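Local atomic coordinates of acetyltransferase, GNAT family (Streptococcus pneumoniae, PDB entry 2ATR), a protein that probably transfers an acetyl group from acetyl-coenzyme A to an acceptor that has not been identified, as a member of the GNAT family. Residues A[76-80]-A[81-85]; A[10-13]-A[14-18]; A[32-35]-A[36-40]. All blocks are in the same frame, centred on the assembly; numbering follows the deposited sequence.

Contact 1: A[76-80]-A[81-85]; sequences PSYQR and QGIGS
Tyr78 overlaps the tip of Ile83 five residues on, its CB lying 3.6 Å from Ile83 CD1. The same methyl comes obliquely to the near side of the ring, with Ile83 CD1 3.9 Å from Tyr78 CD1. Ile83 gets there because its CG1-CD1 branch is fully extended (chi2 180°) and carries the methyl back across the turn; the side chain also packs on Val74 of strand 66-74 and Ile2 of strand 2-7, and a branched aliphatic suits this buried spot at the start of helix 83-92. Gln81 approaches the same ring obliquely: its NE2 sits 4.1 Å from Tyr78 CD1, with amide and ring planes 31° apart, a van der Waals approach without a hydrogen bond. Its CG lies between the backbone N and the carbonyl carbon (chi1 66°), and the extended chain beyond runs back toward Tyr78. Tyr78 OH and Asp49 OD2 share a hydrogen bond, so the ring is tethered at its far end and packed against Ile83 near its root. No hydrogen bond joins 76-80 to 81-85. The chain turns instead through positive phi at Gln79, Arg80 and Gly82, the last being the helix N-cap, whose carbonyl meets Ser86 OG. Gln79-Arg80-Gln81-Gly82-Ile83-Gly84 fits the Q/R-x-x-G-x-G/A signature of GNAT motif A, the loop and helix start that in relatives grip the pyrophosphate of acetyl-coenzyme A.

Contact 2: A[10-13]-A[14-18]; sequences VKLE and DVLHL
Leu12 CD1 meets Leu16 CD1 at 3.5 Å, a snug methyl contact one helical turn apart. Leu12 has CG anti to the backbone N (chi1 173°), which swings a side chain that starts out away from the following turn back along it. Beside this pair, Val10 and Val15 cross at about a right angle, CG1 of Val10 lying 3.7 Å from CG1 of Val15. The valines are compact and branched at CB; Val10 packs on Ile44, and Val15 on Leu46 and on Leu56 of strand 52-61, whereas Leu12 reaches helix 33-38. The backbone between them is an uneven first turn of helix 12-20: Leu12 O accepts the N-H of Val15 at 2.8 Å, and that of Leu16 only weakly. Asp14 N likewise bonds Lys11 O at 3.2 Å, another link of three residues. At the solvent-facing edge Lys11, bent at chi3, sends NZ to 3.7 Å from Glu13 OE1, a long salt bridge, and to 4.3 Å from Asp14 OD2, beyond one. Two acids at the N-terminal end of a helix would probably be favoured by the partial positive charge there, and the lysine may ease their mutual repulsion. The chemistry thus implies that apolar packing carries the inner side, with loose electrostatics at the surface.

Contact 3: A[32-35]-A[36-40]; sequences EMLE and QALSH
This is a local contact between successive turns of helix 33-38, a short helix at the surface. Two backbone bonds hold it: Ala37 N to Met33 O at 2.7 Å, and Leu38 N to Leu34 O at 2.9 Å. Both span four residues, and the second has an N-H...O angle of 163°, as expected of regular alpha-helical pairing. On the inward side Leu34 CD1 comes 4.1 Å from Leu38 CG; the same CG lies over the preceding turn, 3.3 Å from Leu34 O. Leu34 turns its end toward Leu38 by setting CG anti to the backbone N (chi1 178°), although its first bond points away. Together with helix 12-20, this helix forms the two-helix connection between the first two strands, 2-7 and 43-49, as in the GNAT fold, and leucines suit the side facing the body of the domain. Ala37 has CB 3.5 Å from both Leu34 O and Met33 O; Ala37 and Leu38 also touch Arg58 of strand 52-61, where a small side chain suits packing beside the arginine. Mostly hydrophilic residues take the outer side: Gln36 has CB 3.4 Å from Met33 O, and Glu35 extends beyond CG on the exposed surface. The exception is Met33, modelled as selenomethionine, which is exposed too.

Contacts 2 and 3 belong to consecutive helices that pack together: their centres are 11 Å apart, and Leu12 is common to several of the contacts between them. Its CA lies 3.8 Å from Leu38 CD1, and its CD1 is 3.9 Å from Leu34 CD2, so the leucine that packs within contact 2 also packs against contact 3. Contact 1 stands apart, its centre 19 Å from that of contact 2, with no touch and nearest atoms about 7 Å apart, and 25 Å from that of contact 3, across the chain's centre from the latter. It holds the probable coenzyme-binding loop, whereas helices in the position of contacts 2 and 3 often border the acceptor site in GNAT relatives.

Contact 1: A[76-80]-A[81-85]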
loop_
_atom_site.group_PDB
_atom_site.type_symbol
_atom_site.label_atom_id
_atom_site.label_comp_id
_atom_site.label_asym_id
_atom_site.label_seq_id
_atom_site.Cartn_x
_atom_site.Cartn_y
_atom_site.Cartn_z
ATOM N N PRO A 76 5.127 3.260 12.741
ATOM C CA PRO A 76 5.752 4.557 12.775
ATOM C C PRO A 76 6.966 4.489 13.611
ATOM O O PRO A 76 7.744 5.414 13.596
ATOM C CB PRO A 76 4.678 5.471 13.420
ATOM C CG PRO A 76 3.403 4.790 13.126
ATOM C CD PRO A 76 3.737 3.318 13.255
ATOM N N SER A 77 7.153 3.364 14.313
ATOM C CA SER A 77 8.331 3.197 15.163
ATOM C C SER A 77 9.562 2.698 14.376
ATOM O O SER A 77 10.691 2.985 14.786
ATOM C CB SER A 77 8.021 2.415 16.476
ATOM O OG SER A 77 7.193 1.299 16.304
ATOM N N TYR A 78 9.327 1.978 13.262
ATOM C CA TYR A 78 10.347 1.587 12.267
ATOM C C TYR A 78 10.391 2.733 11.245
ATOM O O TYR A 78 10.108 3.886 11.613
ATOM C CB TYR A 78 9.993 0.220 11.599
ATOM C CG TYR A 78 10.113 -0.989 12.550
ATOM C CD1 TYR A 78 11.175 -1.881 12.442
ATOM C CD2 TYR A 78 9.177 -1.193 13.578
ATOM C CE1 TYR A 78 11.319 -2.943 13.320
ATOM C CE2 TYR A 78 9.284 -2.268 14.447
ATOM C CZ TYR A 78 10.376 -3.136 14.335
ATOM O OH TYR A 78 10.504 -4.203 15.208
ATOM N N GLN A 79 10.723 2.473 9.978
ATOM C CA GLN A 79 10.639 3.574 8.944
ATOM C C GLN A 79 11.959 4.283 8.784
ATOM O O GLN A 79 12.826 4.188 9.647
ATOM C CB GLN A 79 9.591 4.642 9.293
ATOM C CG GLN A 79 8.127 4.393 8.852
ATOM C CD GLN A 79 7.231 5.577 9.177
ATOM O OE1 GLN A 79 7.718 6.678 9.509
ATOM N NE2 GLN A 79 5.928 5.381 9.076
ATOM N N ARG A 80 12.094 5.012 7.675
ATOM C CA ARG A 80 13.355 5.665 7.277
ATOM C C ARG A 80 14.563 4.707 7.167
ATOM O O ARG A 80 15.709 5.153 7.093
ATOM C CB ARG A 80 13.636 6.918 8.140
ATOM C CG ARG A 80 12.683 8.094 7.812
ATOM C CD ARG A 80 12.960 9.356 8.649
ATOM N NE ARG A 80 11.877 10.355 8.561
ATOM C CZ ARG A 80 10.927 10.545 9.489
ATOM N NH1 ARG A 80 10.896 9.797 10.599
ATOM N NH2 ARG A 80 9.991 11.481 9.306
ATOM N N GLN A 81 14.296 3.395 7.149
ATOM C CA GLN A 81 15.319 2.361 6.866
ATOM C C GLN A 81 14.924 1.476 5.672
ATOM O O GLN A 81 15.331 0.289 5.563
ATOM C CB GLN A 81 15.646 1.518 8.108
ATOM C CG GLN A 81 14.526 0.625 8.643
ATOM C CD GLN A 81 14.933 -0.043 9.967
ATOM O OE1 GLN A 81 15.793 -0.931 9.990
ATOM N NE2 GLN A 81 14.308 0.387 11.073
ATOM N N GLY A 82 14.120 2.064 4.778
ATOM C CA GLY A 82 13.841 1.466 3.499
ATOM C C GLY A 82 12.807 0.358 3.501
ATOM O O GLY A 82 12.732 -0.364 2.532
ATOM N N ILE A 83 12.017 0.234 4.567
ATOM C CA ILE A 83 10.929 -0.781 4.628
ATOM C C ILE A 83 9.808 -0.526 3.612
ATOM O O ILE A 83 9.390 -1.420 2.924
ATOM C CB ILE A 83 10.314 -0.963 6.057
ATOM C CG1 ILE A 83 11.423 -1.285 7.096
ATOM C CG2 ILE A 83 9.251 -2.128 6.050
ATOM C CD1 ILE A 83 10.893 -1.477 8.551
ATOM N N GLY A 84 9.322 0.710 3.567
ATOM C CA GLY A 84 8.328 1.121 2.566
ATOM C C GLY A 84 8.847 0.860 1.167
ATOM O O GLY A 84 8.106 0.359 0.379
ATOM N N SER A 85 10.106 1.184 0.866
ATOM C CA SER A 85 10.707 0.931 -0.473
ATOM C C SER A 85 10.716 -0.515 -0.878
ATOM O O SER A 85 10.399 -0.868 -2.016
ATOM C CB SER A 85 12.174 1.336 -0.542
ATOM O OG SER A 85 12.299 2.719 -0.572
#

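Contact 2: A[10-13]-A[14-18]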
loop_
_atom_site.group_PDB
_atom_site.type_symbol
_atom_site.label_atom_id
_atom_site.label_comp_id
_atom_site.label_asym_id
_atom_site.label_seq_id
_atom_site.Cartn_x
_atom_site.Cartn_y
_atom_site.Cartn_z
ATOM N N VAL A 10 -4.146 -13.717 4.165
ATOM C CA VAL A 10 -3.895 -12.801 5.266
ATOM C C VAL A 10 -5.192 -12.642 6.013
ATOM O O VAL A 10 -6.198 -12.180 5.446
ATOM C CB VAL A 10 -3.375 -11.415 4.828
ATOM C CG1 VAL A 10 -2.979 -10.546 6.069
ATOM C CG2 VAL A 10 -2.210 -11.559 3.931
ATOM N N LYS A 11 -5.147 -13.059 7.276
ATOM C CA LYS A 11 -6.253 -12.914 8.223
ATOM C C LYS A 11 -6.081 -11.591 8.959
ATOM O O LYS A 11 -4.969 -11.196 9.277
ATOM C CB LYS A 11 -6.276 -14.096 9.218
ATOM C CG LYS A 11 -6.947 -15.398 8.681
ATOM C CD LYS A 11 -6.960 -16.540 9.755
ATOM C CE LYS A 11 -5.535 -16.909 10.229
ATOM N NZ LYS A 11 -5.465 -17.455 11.625
ATOM N N LEU A 12 -7.192 -10.905 9.215
ATOM C CA LEU A 12 -7.159 -9.571 9.804
ATOM C C LEU A 12 -6.465 -9.510 11.187
ATOM O O LEU A 12 -5.670 -8.592 11.453
ATOM C CB LEU A 12 -8.579 -8.996 9.831
ATOM C CG LEU A 12 -8.920 -7.678 10.539
ATOM C CD1 LEU A 12 -8.021 -6.528 10.134
ATOM C CD2 LEU A 12 -10.354 -7.345 10.216
ATOM N N GLU A 13 -6.716 -10.508 12.036
ATOM C CA GLU A 13 -6.060 -10.601 13.369
ATOM C C GLU A 13 -4.569 -10.391 13.315
ATOM O O GLU A 13 -4.005 -9.693 14.186
ATOM C CB GLU A 13 -6.305 -11.953 14.038
ATOM C CG GLU A 13 -7.757 -12.419 14.003
ATOM C CD GLU A 13 -8.001 -13.387 12.866
ATOM O OE1 GLU A 13 -7.172 -14.327 12.703
ATOM O OE2 GLU A 13 -9.011 -13.211 12.140
ATOM N N ASP A 14 -3.924 -10.964 12.292
ATOM C CA ASP A 14 -2.458 -10.877 12.179
ATOM C C ASP A 14 -1.981 -9.487 11.731
ATOM O O ASP A 14 -0.808 -9.140 11.904
ATOM C CB ASP A 14 -1.899 -11.980 11.258
ATOM C CG ASP A 14 -2.436 -13.407 11.628
ATOM O OD1 ASP A 14 -2.557 -13.724 12.848
ATOM O OD2 ASP A 14 -2.765 -14.197 10.693
ATOM N N VAL A 15 -2.874 -8.681 11.158
ATOM C CA VAL A 15 -2.453 -7.353 10.672
ATOM C C VAL A 15 -3.200 -6.164 11.283
ATOM O O VAL A 15 -2.856 -5.018 11.005
ATOM C CB VAL A 15 -2.537 -7.246 9.153
ATOM C CG1 VAL A 15 -1.495 -8.210 8.513
ATOM C CG2 VAL A 15 -3.976 -7.533 8.689
ATOM N N LEU A 16 -4.197 -6.444 12.110
ATOM C CA LEU A 16 -5.053 -5.374 12.658
ATOM C C LEU A 16 -4.253 -4.360 13.430
ATOM O O LEU A 16 -4.530 -3.163 13.350
ATOM C CB LEU A 16 -6.179 -5.941 13.516
ATOM C CG LEU A 16 -7.273 -4.960 13.982
ATOM C CD1 LEU A 16 -8.014 -4.321 12.822
ATOM C CD2 LEU A 16 -8.240 -5.684 14.908
ATOM N N HIS A 17 -3.238 -4.815 14.158
ATOM C CA HIS A 17 -2.311 -3.890 14.834
ATOM C C HIS A 17 -1.683 -2.845 13.893
ATOM O O HIS A 17 -1.410 -1.716 14.283
ATOM C CB HIS A 17 -1.227 -4.660 15.635
ATOM C CG HIS A 17 -0.208 -5.354 14.781
ATOM N ND1 HIS A 17 -0.510 -6.476 14.051
ATOM C CD2 HIS A 17 1.109 -5.102 14.575
ATOM C CE1 HIS A 17 0.565 -6.855 13.381
ATOM N NE2 HIS A 17 1.564 -6.046 13.695
ATOM N N LEU A 18 -1.437 -3.216 12.638
ATOM C CA LEU A 18 -0.873 -2.245 11.679
ATOM C C LEU A 18 -1.903 -1.117 11.346
ATOM O O LEU A 18 -1.575 0.050 11.357
ATOM C CB LEU A 18 -0.475 -2.968 10.392
ATOM C CG LEU A 18 0.658 -4.003 10.437
ATOM C CD1 LEU A 18 0.917 -4.564 9.035
ATOM C CD2 LEU A 18 1.867 -3.381 10.984
#

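Contact 3: A[32-35]-A[36-40]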
loop_
_atom_site.group_PDB
_atom_site.type_symbol
_atom_site.label_atom_id
_atom_site.label_comp_id
_atom_site.label_asym_id
_atom_site.label_seq_id
_atom_site.Cartn_x
_atom_site.Cartn_y
_atom_site.Cartn_z
ATOM N N GLU A 32 -15.534 -4.094 9.582
ATOM C CA GLU A 32 -14.649 -4.126 8.449
ATOM C C GLU A 32 -15.155 -4.752 7.106
ATOM O O GLU A 32 -15.378 -5.962 6.922
ATOM C CB GLU A 32 -13.249 -4.616 8.812
ATOM C CG GLU A 32 -12.504 -3.632 9.648
ATOM C CD GLU A 32 -12.794 -3.845 11.158
ATOM O OE1 GLU A 32 -13.661 -4.701 11.520
ATOM O OE2 GLU A 32 -12.139 -3.172 11.970
HETATM N N MSE A 33 -15.382 -3.830 6.191
HETATM C CA MSE A 33 -14.952 -4.034 4.812
HETATM C C MSE A 33 -13.577 -4.717 4.699
HETATM O O MSE A 33 -13.349 -5.510 3.789
HETATM C CB MSE A 33 -14.943 -2.645 4.163
HETATM C CG MSE A 33 -16.380 -2.036 4.069
HETATM SE SE MSE A 33 -17.543 -3.075 3.090
HETATM C CE MSE A 33 -18.399 -3.980 4.388
ATOM N N LEU A 34 -12.680 -4.400 5.631
ATOM C CA LEU A 34 -11.277 -4.787 5.537
ATOM C C LEU A 34 -11.062 -6.309 5.572
ATOM O O LEU A 34 -10.323 -6.860 4.739
ATOM C CB LEU A 34 -10.438 -4.045 6.590
ATOM C CG LEU A 34 -8.949 -4.335 6.708
ATOM C CD1 LEU A 34 -8.230 -4.151 5.359
ATOM C CD2 LEU A 34 -8.383 -3.406 7.784
ATOM N N GLU A 35 -11.761 -6.988 6.480
ATOM C CA GLU A 35 -11.760 -8.460 6.510
ATOM C C GLU A 35 -12.100 -9.050 5.140
ATOM O O GLU A 35 -11.378 -9.876 4.597
ATOM C CB GLU A 35 -12.767 -8.948 7.555
ATOM C CG GLU A 35 -12.397 -10.253 8.191
ATOM C CD GLU A 35 -13.201 -10.497 9.474
ATOM O OE1 GLU A 35 -14.422 -10.171 9.488
ATOM O OE2 GLU A 35 -12.599 -10.999 10.457
ATOM N N GLN A 36 -13.186 -8.563 4.555
ATOM C CA GLN A 36 -13.571 -8.935 3.212
ATOM C C GLN A 36 -12.549 -8.493 2.156
ATOM O O GLN A 36 -12.220 -9.271 1.276
ATOM C CB GLN A 36 -14.981 -8.400 2.887
ATOM C CG GLN A 36 -16.109 -8.950 3.786
ATOM C CD GLN A 36 -16.274 -10.447 3.629
ATOM O OE1 GLN A 36 -15.805 -11.220 4.459
ATOM N NE2 GLN A 36 -16.938 -10.870 2.552
ATOM N N ALA A 37 -12.041 -7.253 2.255
ATOM C CA ALA A 37 -11.050 -6.729 1.283
ATOM C C ALA A 37 -9.806 -7.620 1.127
ATOM O O ALA A 37 -9.348 -7.870 0.006
ATOM C CB ALA A 37 -10.623 -5.310 1.644
ATOM N N LEU A 38 -9.256 -8.060 2.266
ATOM C CA LEU A 38 -8.046 -8.862 2.327
ATOM C C LEU A 38 -8.104 -10.118 1.460
ATOM O O LEU A 38 -7.065 -10.600 1.011
ATOM C CB LEU A 38 -7.697 -9.213 3.787
ATOM C CG LEU A 38 -7.257 -8.072 4.690
ATOM C CD1 LEU A 38 -7.225 -8.531 6.166
ATOM C CD2 LEU A 38 -5.875 -7.570 4.267
ATOM N N SER A 39 -9.304 -10.633 1.211
ATOM C CA SER A 39 -9.488 -11.809 0.349
ATOM C C SER A 39 -9.590 -11.467 -1.119
ATOM O O SER A 39 -9.556 -12.368 -1.953
ATOM C CB SER A 39 -10.801 -12.544 0.700
ATOM O OG SER A 39 -10.606 -13.326 1.858
ATOM N N HIS A 40 -9.756 -10.184 -1.437
ATOM C CA HIS A 40 -10.107 -9.770 -2.816
ATOM C C HIS A 40 -9.075 -8.797 -3.397
ATOM O O HIS A 40 -9.397 -7.925 -4.221
ATOM C CB HIS A 40 -11.517 -9.169 -2.844
ATOM C CG HIS A 40 -12.580 -10.116 -2.379
ATOM N ND1 HIS A 40 -13.057 -11.146 -3.165
ATOM C CD2 HIS A 40 -13.217 -10.228 -1.188
ATOM C CE1 HIS A 40 -13.969 -11.824 -2.495
ATOM N NE2 HIS A 40 -14.080 -11.293 -1.288
#